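Local coordinates for protein 3-hydroxyacyl-CoA dehydrogenase (Brucella suis, PDB 4O5O) that probably catalyses the NAD-dependent oxidation of 3-hydroxyacyl-CoA to 3-ketoacyl-CoA, as a tetrameric short-chain dehydrogenase with a Rossmann-type fold, at residues 152-157 with 197-202. Numbering follows the deposited sequence.
Sequences INTASV and IAPGIF
The methyl CG2 of Thr-154 lies against the ring of Pro-199, with CG2 3.7 Å from Pro-199 CG and the two side chains at about a right angle. OG1 sits beside the backbone N and anti to the carbonyl carbon (chi1 -55°), which leaves CG2 anti to the backbone N and turned onto the proline. OG1 bonds Tyr-234 OH and Asn-93 O. Two residues earlier, Ile-152 CG2 meets CD1 at the tip of Ile-197 at 4.1 Å. Thr-154 and Ile-197 form a parallel bridge, and their side chains share one face of the sheet. Ile-197 bonds Asn-153 and Ala-155 on the two sides of Thr-154, as a parallel ladder requires: Ile-197 N gives to Asn-153 O (2.9 Å), and Ala-155 N gives to Ile-197 O (2.8 Å).

Beyond the end of strand 149-154 the two segments stay joined. Val-157 N bonds Pro-199 O at 3.0 Å, with a nearly straight N-H (167°) that comes from above the carbonyl plane. Water 1 donates to the same oxygen at 2.8 Å and is hydrogen-bonded to Ser-156 OG at 2.7 Å. Pro-199 O is thus gripped twice. Ser-156 OG also caps Ala-158 N at the turn into the next helix. Val-157 sets both methyls against Pro-199 O and Gly-200, with CG1 3.8 Å from Gly-200 CA.

This is the C-terminal end of the strands of the central parallel sheet, the end where Rossmann-type enzymes bind their dinucleotide. Lys-173 of helix 167-187 bonds Thr-154 O, and Tyr-169 of that helix touches Ser-156, consistent with the family's Ser-Tyr-Lys catalytic set. Strand 149-154 runs between strands 90-93 and 192-199, strand 251-254 follows beyond, and helix 231-243 packs on Ile-152 and Ile-197.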
loop_
_atom_site.group_PDB
_atom_site.type_symbol
_atom_site.label_atom_id
_atom_site.label_comp_id
_atom_site.label_asym_id
_atom_site.label_seq_id
_atom_site.Cartn_x
_atom_site.Cartn_y
_atom_site.Cartn_z
ATOM N N ILE B 152 -6.513 17.595 -9.441
ATOM C CA ILE B 152 -5.534 17.207 -8.430
ATOM C C ILE B 152 -6.141 17.415 -7.057
ATOM O O ILE B 152 -6.587 18.512 -6.718
ATOM C CB ILE B 152 -4.232 18.049 -8.552
ATOM C CG1 ILE B 152 -3.586 17.805 -9.922
ATOM C CG2 ILE B 152 -3.246 17.707 -7.426
ATOM C CD1 ILE B 152 -2.554 18.799 -10.329
ATOM N N ASN B 153 -6.194 16.331 -6.298
ATOM C CA ASN B 153 -6.774 16.327 -4.965
ATOM C C ASN B 153 -5.692 16.254 -3.916
ATOM O O ASN B 153 -4.558 15.845 -4.199
ATOM C CB ASN B 153 -7.728 15.140 -4.812
ATOM C CG ASN B 153 -8.929 15.224 -5.783
ATOM O OD1 ASN B 153 -9.328 16.287 -6.138
ATOM N ND2 ASN B 153 -9.546 14.118 -6.099
ATOM N N THR B 154 -6.041 16.648 -2.701
ATOM C CA THR B 154 -5.092 16.631 -1.598
ATOM C C THR B 154 -5.582 15.612 -0.564
ATOM O O THR B 154 -6.652 15.775 0.015
ATOM C CB THR B 154 -4.977 18.021 -0.962
ATOM O OG1 THR B 154 -4.632 18.974 -1.979
ATOM C CG2 THR B 154 -3.897 18.047 0.119
ATOM N N ALA B 155 -4.792 14.563 -0.349
ATOM C CA ALA B 155 -5.025 13.623 0.741
ATOM C C ALA B 155 -4.164 14.066 1.908
ATOM O O ALA B 155 -4.197 15.257 2.265
ATOM C CB ALA B 155 -4.774 12.195 0.291
ATOM N N SER B 156 -3.377 13.162 2.486
ATOM C CA SER B 156 -2.474 13.478 3.600
ATOM C C SER B 156 -1.717 12.201 3.893
ATOM O O SER B 156 -2.241 11.101 3.683
ATOM C CB SER B 156 -3.265 13.840 4.873
ATOM O OG SER B 156 -2.409 13.968 6.022
ATOM N N VAL B 157 -0.528 12.328 4.461
ATOM C CA VAL B 157 0.093 11.172 5.081
ATOM C C VAL B 157 -0.788 10.481 6.124
ATOM O O VAL B 157 -0.593 9.313 6.390
ATOM C CB VAL B 157 1.475 11.484 5.675
ATOM C CG1 VAL B 157 2.459 11.826 4.546
ATOM C CG2 VAL B 157 1.387 12.559 6.725
ATOM N N ILE B 197 -2.128 14.270 -4.264
ATOM C CA ILE B 197 -0.918 14.478 -3.477
ATOM C C ILE B 197 -1.262 14.236 -2.021
ATOM O O ILE B 197 -2.304 14.728 -1.550
ATOM C CB ILE B 197 -0.344 15.906 -3.632
ATOM C CG1 ILE B 197 0.018 16.229 -5.086
ATOM C CG2 ILE B 197 0.841 16.137 -2.718
ATOM C CD1 ILE B 197 0.292 17.695 -5.409
ATOM N N ALA B 198 -0.416 13.484 -1.313
ATOM C CA ALA B 198 -0.549 13.240 0.111
ATOM C C ALA B 198 0.565 14.002 0.837
ATOM O O ALA B 198 1.688 13.478 1.009
ATOM C CB ALA B 198 -0.492 11.736 0.399
ATOM N N PRO B 199 0.269 15.241 1.259
ATOM C CA PRO B 199 1.320 15.977 1.947
ATOM C C PRO B 199 1.655 15.454 3.335
ATOM O O PRO B 199 0.766 14.965 4.042
ATOM C CB PRO B 199 0.761 17.405 2.053
ATOM C CG PRO B 199 -0.454 17.453 1.227
ATOM C CD PRO B 199 -0.947 16.043 1.092
ATOM N N GLY B 200 2.920 15.621 3.729
ATOM C CA GLY B 200 3.327 15.489 5.114
ATOM C C GLY B 200 3.044 16.741 5.884
ATOM O O GLY B 200 1.985 17.354 5.711
ATOM N N ILE B 201 3.990 17.123 6.737
ATOM C CA ILE B 201 3.800 18.253 7.595
ATOM C C ILE B 201 4.292 19.533 6.883
ATOM O O ILE B 201 5.494 19.694 6.621
ATOM C CB ILE B 201 4.538 18.091 8.943
ATOM C CG1 ILE B 201 4.165 16.780 9.637
ATOM C CG2 ILE B 201 4.168 19.265 9.833
ATOM C CD1 ILE B 201 5.095 16.369 10.771
ATOM N N PHE B 202 3.355 20.442 6.588
ATOM C CA PHE B 202 3.652 21.707 5.934
ATOM C C PHE B 202 3.351 22.896 6.834
ATOM O O PHE B 202 2.546 22.807 7.756
ATOM C CB PHE B 202 2.846 21.838 4.641
ATOM C CG PHE B 202 3.477 21.103 3.488
ATOM C CD1 PHE B 202 3.505 19.731 3.454
ATOM C CD2 PHE B 202 4.134 21.796 2.494
ATOM C CE1 PHE B 202 4.167 19.066 2.425
ATOM C CE2 PHE B 202 4.807 21.149 1.481
ATOM C CZ PHE B 202 4.816 19.774 1.438
HETATM O O HOH W 1 -1.067 16.291 5.754
#